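Uncharacterized peroxidase-related protein (Silicibacter sp., PDB 2PFX) is of unknown function but probably works as a redox enzyme related to peroxidases, built on the all-helical fold of the AhpD-like family. Local coordinates at residues 72-75 and 76-79; 84-87 and 88-91; 168-171 and 172-176. All blocks are in the same frame, centred on the assembly; numbering follows the deposited sequence.

Interaction 1: 72-75 and 76-79; sequences EREM and IAVV
Glu74 and Ala77 meet along one flank of the helix, where the carboxylate oxygen Glu74 OE1 lies 4.0 Å from Ala77 CB. The acid chain bends at its second torsion (chi2 -61°), which turns the carboxylate back instead of letting it run straight off the helix. Ala77 also sets its CB against the carbonyl oxygen Glu74 O, at 3.3 Å. One residue on, Val78 does something similar with its branch CG2, which is anti to its own carbonyl carbon and comes within 3.4 Å of that same Glu74 O. On another flank Ile76 lays CG1 alongside Glu72 O at 3.6 Å, and Val79 CG2 closes on Met75 O at 3.4 Å. Beneath these side chains the backbone carries an unbroken run of i to i+4 hydrogen bonds, in which Ile76 N, Ala77 N, Val78 N and Val79 N reach Glu72 O, Arg73 O, Glu74 O and Met75 O. The last of them, Val79 N to Met75 O, measures 3.1 Å, with an N-H...O angle of 163°.

Farther out, the buried polar ends find partners elsewhere in the same chain. Glu72 accepts from Ser69 N and makes a salt bridge with Arg122, while Arg73 donates to the carbonyls of Gly64, Leu61 and Ser69. Met75, present as selenomethionine, packs on Leu106 and Leu110. Glu74 OE1 is hydrogen-bonded to His93 of helix 87-101, which joins the two helices through a polar contact in the interior. A glutamate placed ahead of a CXXC pair and a following histidine recurs in AhpD-like proteins, so this turn of helix 70-84 probably forms one wall of the redox site.

Interaction 2: 84-87 and 88-91; sequences NKCF and YCLV
Phe87 and Val91, one helical turn apart, lie side by side and point the same way. The aromatic side chain leaves the backbone with CG anti to N (chi1 -175°), its CB meeting only the next peptide nitrogen, Tyr88 N, as a chain neighbour. From CG the ring runs alongside Val91, whose methyl CG2 meets CD1 at 3.9 Å and comes nearest at CE1, 3.6 Å away. CZ, at the far end, is still close to the same methyl. Val91 CG2 therefore rides over one face of the ring, 4.1 Å from its centroid and 27° off its normal, in a CH-pi contact. Beyond the pair, Phe87 packs on Pro182 of its own chain and on Met109 of the second subunit. With the ring cut back to an alanine, Val91 CG2 is likely to lose the face it packs on, and a gap would probably open beside Met109 of the second subunit.

The backbone around the ring starts a helix. Lys85, with positive phi, ends the preceding helix in a Schellman motif, and its NZ donates to Ser82 O of the second subunit. Cys86 O takes Leu90 N at 2.9 Å, and Phe87 O takes Val91 N at 3.0 Å. Cys86 itself occupies the N-cap. Its SG lies beside its own carbonyl carbon and accepts a weak but fairly straight bond from Cys89 N (3.7 Å, 160° at the hydrogen). The two sulfurs, Cys86 SG and Cys89 SG, stand 3.5 Å apart, in close contact but too far for a disulfide. Leu90 packs on Val78 and Ser81 of helix 70-84. Two cysteines separated by two residues, the first capping the helix that carries the second, make the CXXC motif, which is the redox centre in AhpD relatives and probably here too.

Interaction 3: 168-171 and 172-176; sequences FNMT and NRVAS
In this part of helix 155-178 the i to i+4 ladder, with Val174 N bonded to Met170 O at 3.0 Å and Ala175 N to Thr171 O at 2.9 Å, skips Arg173 N, which bonds only weakly, to Met170 O, and leaves Asn169 O to the arginine side chain. On the flank that meets the third subunit, Asn169 and Arg173 lie alongside each other, one turn apart. The arginine chain is extended from CG to NE and bends at chi4 (81°), which brings NH1 alongside Asn169. There NH1 serves two acceptors of a single residue: the side-chain oxygen Asn169 OD1 at 2.9 Å and the backbone oxygen Asn169 O at 3.0 Å. Asn169 OD1 is approached on a lone pair in its carbonyl plane, and amide and guanidinium are only 21° from coplanar. This double grip fixes the rotation of the arginine head, whose NE and NH2 go on to Met133 O and Thr134 O of the third subunit.

The inward side is different. Asn172 ND2 comes to the edge of the Phe168 ring, near its plane, while Asn172 OD1 takes Asn84 ND2, which also reaches Asn169 OD1. Phe168 and Asn172 turn toward helices 70-84 and 87-101, with Ala77 and Cys89 among their neighbours, while Thr171 reaches Phe54 of helix 48-63. The helix thus lies between the cysteine-bearing core and the third subunit.

How the interactions relate
From the N terminus the three contacts come in series, each a local turn, and none encloses or crosses another. Interaction 1 lies on helix 70-84. Interaction 2 follows a few residues later, as the chain leaves helix 70-84 and turns into helix 87-101, and Leu90 CD2 packs back on Val78 O. Interaction 3 comes much later, on helix 155-178, which returns to lie against both: Phe168 CE2 sits 3.5 Å from Ala77 CB, and Asn84 ties the start of interaction 2 to interaction 3. Cys89 SG and Asn172 ND2 also pack together. Together the contacts draw three helices around the cysteine pair, and interactions 2 and 3 extend to the third subunit.

Interaction 1: 72-75 and 76-79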
ATOM      1  N   GLU A  72     -26.045 -13.529  -6.648  1.00  9.21           N
ATOM      2  CA  GLU A  72     -25.408 -12.646  -5.678  1.00  6.63           C
ATOM      3  C   GLU A  72     -24.076 -13.215  -5.200  1.00  9.39           C
ATOM      4  O   GLU A  72     -23.097 -12.483  -5.043  1.00  8.67           O
ATOM      5  CB  GLU A  72     -26.389 -12.388  -4.534  1.00 12.26           C
ATOM      6  CG  GLU A  72     -27.276 -11.186  -4.793  1.00 10.87           C
ATOM      7  CD  GLU A  72     -28.494 -11.049  -3.907  1.00 19.40           C
ATOM      8  OE1 GLU A  72     -28.833 -11.971  -3.143  1.00 13.35           O
ATOM      9  OE2 GLU A  72     -29.143  -9.975  -3.973  1.00 14.93           O
ATOM     10  N   ARG A  73     -24.062 -14.529  -4.984  1.00 11.46           N
ATOM     11  CA  ARG A  73     -22.830 -15.182  -4.493  1.00  9.25           C
ATOM     12  C   ARG A  73     -21.782 -15.196  -5.588  1.00  8.77           C
ATOM     13  O   ARG A  73     -20.602 -15.025  -5.297  1.00 11.35           O
ATOM     14  CB  ARG A  73     -23.202 -16.556  -3.953  1.00  8.30           C
ATOM     15  CG  ARG A  73     -24.029 -16.453  -2.679  1.00  7.37           C
ATOM     16  CD  ARG A  73     -24.456 -17.818  -2.191  1.00 10.62           C
ATOM     17  NE  ARG A  73     -25.780 -18.142  -2.680  1.00 14.10           N
ATOM     18  CZ  ARG A  73     -26.442 -19.279  -2.500  1.00 13.05           C
ATOM     19  NH1 ARG A  73     -25.916 -20.285  -1.828  1.00 10.24           N
ATOM     20  NH2 ARG A  73     -27.664 -19.410  -3.007  1.00 13.57           N
ATOM     21  N   GLU A  74     -22.231 -15.370  -6.820  1.00  7.83           N
ATOM     22  CA  GLU A  74     -21.288 -15.287  -7.946  1.00 17.48           C
ATOM     23  C   GLU A  74     -20.744 -13.871  -8.096  1.00 20.62           C
ATOM     24  O   GLU A  74     -19.586 -13.701  -8.479  1.00 10.72           O
ATOM     25  CB  GLU A  74     -21.944 -15.719  -9.246  1.00 11.53           C
ATOM     26  CG  GLU A  74     -22.113 -17.206  -9.432  1.00 13.30           C
ATOM     27  CD  GLU A  74     -20.820 -18.003  -9.446  1.00 20.03           C
ATOM     28  OE1 GLU A  74     -19.729 -17.398  -9.438  1.00 12.41           O
ATOM     29  OE2 GLU A  74     -20.931 -19.254  -9.469  1.00 17.73           O
HETATM   30  N   MSE A  75     -21.564 -12.866  -7.809  1.00  8.84           N
HETATM   31  CA  MSE A  75     -21.103 -11.481  -7.878  1.00  6.42           C
HETATM   32  C   MSE A  75     -20.008 -11.223  -6.855  1.00  7.07           C
HETATM   33  O   MSE A  75     -19.018 -10.540  -7.089  1.00  8.51           O
HETATM   34  CB  MSE A  75     -22.318 -10.552  -7.684  1.00 10.61           C
HETATM   35  CG  MSE A  75     -23.255 -10.572  -8.883  1.00 11.04           C
HETATM   36 SE   MSE A  75     -24.890  -9.611  -8.434  0.75 13.85          SE
HETATM   37  CE  MSE A  75     -24.071  -7.949  -8.899  1.00 20.68           C
ATOM     38  N   ILE A  76     -20.168 -11.790  -5.670  1.00  8.27           N
ATOM     39  CA  ILE A  76     -19.186 -11.644  -4.622  1.00  7.72           C
ATOM     40  C   ILE A  76     -17.889 -12.272  -5.107  1.00  8.69           C
ATOM     41  O   ILE A  76     -16.807 -11.713  -4.993  1.00  8.13           O
ATOM     42  CB  ILE A  76     -19.637 -12.305  -3.313  1.00 10.53           C
ATOM     43  CG1 ILE A  76     -20.724 -11.541  -2.557  1.00  9.76           C
ATOM     44  CG2 ILE A  76     -18.469 -12.533  -2.368  1.00 13.60           C
ATOM     45  CD1 ILE A  76     -21.381 -12.352  -1.440  1.00 12.47           C
ATOM     46  N   ALA A  77     -18.063 -13.460  -5.689  1.00 10.10           N
ATOM     47  CA  ALA A  77     -16.876 -14.182  -6.150  1.00  7.37           C
ATOM     48  C   ALA A  77     -16.014 -13.368  -7.100  1.00  9.57           C
ATOM     49  O   ALA A  77     -14.787 -13.327  -7.010  1.00 10.44           O
ATOM     50  CB  ALA A  77     -17.322 -15.467  -6.832  1.00 11.02           C
ATOM     51  N   VAL A  78     -16.681 -12.738  -8.054  1.00 11.21           N
ATOM     52  CA  VAL A  78     -15.972 -11.946  -9.066  1.00 10.82           C
ATOM     53  C   VAL A  78     -15.339 -10.700  -8.501  1.00 10.06           C
ATOM     54  O   VAL A  78     -14.249 -10.292  -8.889  1.00 10.75           O
ATOM     55  CB  VAL A  78     -16.925 -11.556 -10.212  1.00  9.34           C
ATOM     56  CG1 VAL A  78     -16.222 -10.647 -11.218  1.00 14.54           C
ATOM     57  CG2 VAL A  78     -17.425 -12.812 -10.888  1.00  8.05           C
ATOM     58  N   VAL A  79     -16.020 -10.034  -7.574  1.00 12.95           N
ATOM     59  CA  VAL A  79     -15.418  -8.840  -6.971  1.00  6.76           C
ATOM     60  C   VAL A  79     -14.185  -9.229  -6.174  1.00  7.96           C
ATOM     61  O   VAL A  79     -13.111  -8.606  -6.277  1.00 10.89           O
ATOM     62  CB  VAL A  79     -16.471  -8.114  -6.125  1.00 10.47           C
ATOM     63  CG1 VAL A  79     -15.835  -7.099  -5.193  1.00 13.19           C
ATOM     64  CG2 VAL A  79     -17.493  -7.471  -7.052  1.00  8.84           C
TER

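Interaction 2: 84-87 and 88-91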
ATOM      1  N   ASN A  84      -8.086  -9.546  -6.143  1.00 10.12           N
ATOM      2  CA  ASN A  84      -6.900 -10.396  -6.097  1.00  8.73           C
ATOM      3  C   ASN A  84      -6.293 -10.702  -7.461  1.00 10.24           C
ATOM      4  O   ASN A  84      -5.228 -11.351  -7.514  1.00  9.53           O
ATOM      5  CB  ASN A  84      -7.223 -11.736  -5.434  1.00  9.73           C
ATOM      6  CG  ASN A  84      -7.524 -11.561  -3.957  1.00 10.61           C
ATOM      7  OD1 ASN A  84      -6.944 -10.711  -3.287  1.00 13.59           O
ATOM      8  ND2 ASN A  84      -8.425 -12.376  -3.477  1.00  8.64           N
ATOM      9  N   LYS A  85      -6.904 -10.232  -8.525  1.00  8.76           N
ATOM     10  CA  LYS A  85      -6.420 -10.415  -9.895  1.00  8.23           C
ATOM     11  C   LYS A  85      -6.141 -11.875 -10.219  1.00 12.55           C
ATOM     12  O   LYS A  85      -5.117 -12.282 -10.783  1.00  9.21           O
ATOM     13  CB  LYS A  85      -5.198  -9.523 -10.142  1.00 10.99           C
ATOM     14  CG  LYS A  85      -5.429  -8.062  -9.832  1.00 15.70           C
ATOM     15  CD  LYS A  85      -4.797  -7.019 -10.723  1.00 60.41           C
ATOM     16  CE  LYS A  85      -5.779  -6.193 -11.534  1.00157.91           C
ATOM     17  NZ  LYS A  85      -5.905  -4.762 -11.135  1.00 40.64           N
ATOM     18  N   CYS A  86      -7.127 -12.689  -9.852  1.00 11.84           N
ATOM     19  CA  CYS A  86      -7.127 -14.108 -10.114  1.00  8.20           C
ATOM     20  C   CYS A  86      -7.723 -14.456 -11.471  1.00 12.27           C
ATOM     21  O   CYS A  86      -8.929 -14.496 -11.652  1.00 10.30           O
ATOM     22  CB  CYS A  86      -7.921 -14.841  -9.025  1.00 10.90           C
ATOM     23  SG  CYS A  86      -7.715 -16.645  -9.302  1.00 13.17           S
ATOM     24  N   PHE A  87      -6.868 -14.728 -12.450  1.00 10.32           N
ATOM     25  CA  PHE A  87      -7.289 -15.103 -13.797  1.00  8.33           C
ATOM     26  C   PHE A  87      -8.282 -16.252 -13.838  1.00  7.00           C
ATOM     27  O   PHE A  87      -9.300 -16.114 -14.526  1.00 13.04           O
ATOM     28  CB  PHE A  87      -6.042 -15.460 -14.643  1.00  9.21           C
ATOM     29  CG  PHE A  87      -6.344 -15.758 -16.100  1.00  7.91           C
ATOM     30  CD1 PHE A  87      -6.974 -14.881 -16.957  1.00 10.84           C
ATOM     31  CD2 PHE A  87      -5.992 -17.000 -16.612  1.00 11.42           C
ATOM     32  CE1 PHE A  87      -7.270 -15.225 -18.261  1.00 12.93           C
ATOM     33  CE2 PHE A  87      -6.260 -17.335 -17.915  1.00 13.22           C
ATOM     34  CZ  PHE A  87      -6.904 -16.453 -18.769  1.00 13.81           C
ATOM     35  N   TYR A  88      -8.002 -17.372 -13.170  1.00  9.29           N
ATOM     36  CA  TYR A  88      -8.863 -18.543 -13.220  1.00  8.77           C
ATOM     37  C   TYR A  88     -10.292 -18.112 -12.857  1.00  9.60           C
ATOM     38  O   TYR A  88     -11.280 -18.427 -13.521  1.00  8.74           O
ATOM     39  CB  TYR A  88      -8.389 -19.710 -12.316  1.00 10.66           C
ATOM     40  CG  TYR A  88      -9.336 -20.896 -12.401  1.00 11.29           C
ATOM     41  CD1 TYR A  88     -10.484 -21.093 -11.643  1.00  9.36           C
ATOM     42  CD2 TYR A  88      -9.049 -21.917 -13.318  1.00 15.51           C
ATOM     43  CE1 TYR A  88     -11.301 -22.172 -11.765  1.00 12.72           C
ATOM     44  CE2 TYR A  88      -9.866 -23.018 -13.457  1.00 14.32           C
ATOM     45  CZ  TYR A  88     -10.994 -23.149 -12.685  1.00 13.70           C
ATOM     46  OH  TYR A  88     -11.837 -24.226 -12.769  1.00 18.39           O
ATOM     47  N   CYS A  89     -10.365 -17.499 -11.683  1.00 12.20           N
ATOM     48  CA  CYS A  89     -11.651 -17.294 -11.035  1.00  7.53           C
ATOM     49  C   CYS A  89     -12.389 -16.177 -11.753  1.00 11.80           C
ATOM     50  O   CYS A  89     -13.613 -16.209 -11.841  1.00 11.16           O
ATOM     51  CB  CYS A  89     -11.412 -16.986  -9.551  1.00  8.14           C
ATOM     52  SG  CYS A  89     -10.657 -18.368  -8.635  1.00 17.95           S
ATOM     53  N   LEU A  90     -11.643 -15.207 -12.283  1.00  8.23           N
ATOM     54  CA  LEU A  90     -12.284 -14.104 -13.007  1.00  6.59           C
ATOM     55  C   LEU A  90     -12.956 -14.637 -14.266  1.00 15.17           C
ATOM     56  O   LEU A  90     -14.042 -14.209 -14.651  1.00 10.76           O
ATOM     57  CB  LEU A  90     -11.299 -12.990 -13.324  1.00  7.72           C
ATOM     58  CG  LEU A  90     -10.995 -12.018 -12.176  1.00 12.15           C
ATOM     59  CD1 LEU A  90      -9.727 -11.213 -12.415  1.00 13.00           C
ATOM     60  CD2 LEU A  90     -12.212 -11.106 -11.965  1.00 10.40           C
ATOM     61  N   VAL A  91     -12.283 -15.605 -14.881  1.00 10.69           N
ATOM     62  CA  VAL A  91     -12.849 -16.224 -16.073  1.00  6.32           C
ATOM     63  C   VAL A  91     -14.030 -17.126 -15.743  1.00 10.90           C
ATOM     64  O   VAL A  91     -15.080 -17.020 -16.393  1.00 10.09           O
ATOM     65  CB  VAL A  91     -11.758 -17.037 -16.805  1.00 11.19           C
ATOM     66  CG1 VAL A  91     -12.403 -17.867 -17.912  1.00 10.76           C
ATOM     67  CG2 VAL A  91     -10.681 -16.091 -17.302  1.00  8.71           C
TER

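Interaction 3: 168-171 and 172-176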
ATOM      1  N   PHE A 168     -13.412 -17.327  -1.639  1.00 10.06           N
ATOM      2  CA  PHE A 168     -12.691 -16.938  -2.850  1.00  8.57           C
ATOM      3  C   PHE A 168     -11.346 -16.343  -2.516  1.00 11.66           C
ATOM      4  O   PHE A 168     -10.448 -16.338  -3.367  1.00 12.16           O
ATOM      5  CB  PHE A 168     -13.543 -15.999  -3.743  1.00 13.10           C
ATOM      6  CG  PHE A 168     -14.542 -16.968  -4.395  1.00 10.99           C
ATOM      7  CD1 PHE A 168     -14.147 -17.738  -5.480  1.00 20.09           C
ATOM      8  CD2 PHE A 168     -15.811 -17.103  -3.867  1.00 13.32           C
ATOM      9  CE1 PHE A 168     -15.035 -18.645  -6.032  1.00 19.18           C
ATOM     10  CE2 PHE A 168     -16.713 -17.998  -4.430  1.00 15.48           C
ATOM     11  CZ  PHE A 168     -16.316 -18.761  -5.514  1.00 15.39           C
ATOM     12  N   ASN A 169     -11.193 -15.848  -1.284  1.00  7.34           N
ATOM     13  CA  ASN A 169      -9.846 -15.427  -0.888  1.00  9.50           C
ATOM     14  C   ASN A 169      -8.917 -16.649  -0.757  1.00 10.66           C
ATOM     15  O   ASN A 169      -7.678 -16.551  -0.819  1.00 10.33           O
ATOM     16  CB  ASN A 169      -9.911 -14.633   0.421  1.00 12.08           C
ATOM     17  CG  ASN A 169     -10.117 -13.156   0.092  1.00 10.90           C
ATOM     18  OD1 ASN A 169      -9.160 -12.491  -0.292  1.00 10.07           O
ATOM     19  ND2 ASN A 169     -11.340 -12.677   0.189  1.00 10.23           N
HETATM   20  N   MSE A 170      -9.503 -17.826  -0.559  1.00 10.95           N
HETATM   21  CA  MSE A 170      -8.736 -19.072  -0.538  1.00 12.33           C
HETATM   22  C   MSE A 170      -8.487 -19.490  -1.994  1.00 11.16           C
HETATM   23  O   MSE A 170      -7.349 -19.666  -2.412  1.00  9.71           O
HETATM   24  CB  MSE A 170      -9.397 -20.222   0.198  1.00  9.07           C
HETATM   25  CG  MSE A 170      -8.791 -21.610  -0.053  1.00  8.81           C
HETATM   26 SE   MSE A 170      -9.693 -22.957   1.013  0.75 10.76          SE
HETATM   27  CE  MSE A 170     -11.094 -23.121  -0.296  1.00 42.01           C
ATOM     28  N   THR A 171      -9.574 -19.638  -2.731  1.00  8.59           N
ATOM     29  CA  THR A 171      -9.433 -20.247  -4.051  1.00  8.55           C
ATOM     30  C   THR A 171      -8.660 -19.347  -4.978  1.00 10.64           C
ATOM     31  O   THR A 171      -7.879 -19.832  -5.810  1.00  9.85           O
ATOM     32  CB  THR A 171     -10.777 -20.674  -4.675  1.00 12.98           C
ATOM     33  OG1 THR A 171     -11.594 -19.562  -5.016  1.00 14.78           O
ATOM     34  CG2 THR A 171     -11.579 -21.493  -3.671  1.00 13.36           C
ATOM     35  N   ASN A 172      -8.799 -18.029  -4.869  1.00  7.58           N
ATOM     36  CA  ASN A 172      -7.949 -17.174  -5.697  1.00  6.62           C
ATOM     37  C   ASN A 172      -6.467 -17.439  -5.466  1.00  8.92           C
ATOM     38  O   ASN A 172      -5.734 -17.440  -6.442  1.00 11.14           O
ATOM     39  CB  ASN A 172      -8.175 -15.708  -5.390  1.00 11.24           C
ATOM     40  CG  ASN A 172      -9.508 -15.112  -5.692  1.00 12.97           C
ATOM     41  OD1 ASN A 172      -9.737 -13.931  -5.437  1.00 11.67           O
ATOM     42  ND2 ASN A 172     -10.380 -15.974  -6.174  1.00 16.33           N
ATOM     43  N   ARG A 173      -6.113 -17.637  -4.207  1.00  7.93           N
ATOM     44  CA  ARG A 173      -4.690 -17.769  -3.843  1.00  8.56           C
ATOM     45  C   ARG A 173      -4.132 -19.083  -4.339  1.00 14.50           C
ATOM     46  O   ARG A 173      -3.015 -19.182  -4.854  1.00 12.75           O
ATOM     47  CB  ARG A 173      -4.554 -17.578  -2.325  1.00 10.35           C
ATOM     48  CG  ARG A 173      -4.767 -16.096  -1.960  1.00  9.43           C
ATOM     49  CD  ARG A 173      -4.521 -15.763  -0.496  1.00  7.26           C
ATOM     50  NE  ARG A 173      -4.385 -14.311  -0.408  1.00  6.46           N
ATOM     51  CZ  ARG A 173      -5.323 -13.393  -0.366  1.00 13.88           C
ATOM     52  NH1 ARG A 173      -6.596 -13.751  -0.384  1.00 12.31           N
ATOM     53  NH2 ARG A 173      -4.992 -12.110  -0.303  1.00 13.28           N
ATOM     54  N   VAL A 174      -4.960 -20.125  -4.167  1.00 13.75           N
ATOM     55  CA  VAL A 174      -4.520 -21.431  -4.652  1.00  9.12           C
ATOM     56  C   VAL A 174      -4.363 -21.402  -6.160  1.00 19.14           C
ATOM     57  O   VAL A 174      -3.381 -21.880  -6.743  1.00 13.90           O
ATOM     58  CB  VAL A 174      -5.538 -22.488  -4.201  1.00 12.80           C
ATOM     59  CG1 VAL A 174      -5.212 -23.825  -4.877  1.00 13.61           C
ATOM     60  CG2 VAL A 174      -5.550 -22.623  -2.687  1.00 13.80           C
ATOM     61  N   ALA A 175      -5.356 -20.815  -6.839  1.00  7.15           N
ATOM     62  CA  ALA A 175      -5.313 -20.821  -8.297  1.00  9.14           C
ATOM     63  C   ALA A 175      -4.125 -20.027  -8.806  1.00 10.92           C
ATOM     64  O   ALA A 175      -3.379 -20.482  -9.660  1.00 12.60           O
ATOM     65  CB  ALA A 175      -6.617 -20.287  -8.890  1.00  9.98           C
ATOM     66  N   SER A 176      -3.958 -18.833  -8.250  1.00  9.82           N
ATOM     67  CA  SER A 176      -2.872 -17.987  -8.747  1.00  7.69           C
ATOM     68  C   SER A 176      -1.526 -18.591  -8.359  1.00 11.34           C
ATOM     69  O   SER A 176      -0.582 -18.574  -9.135  1.00 13.56           O
ATOM     70  CB  SER A 176      -3.012 -16.552  -8.248  1.00  9.73           C
ATOM     71  OG  SER A 176      -4.101 -15.911  -8.880  1.00 10.11           O
TER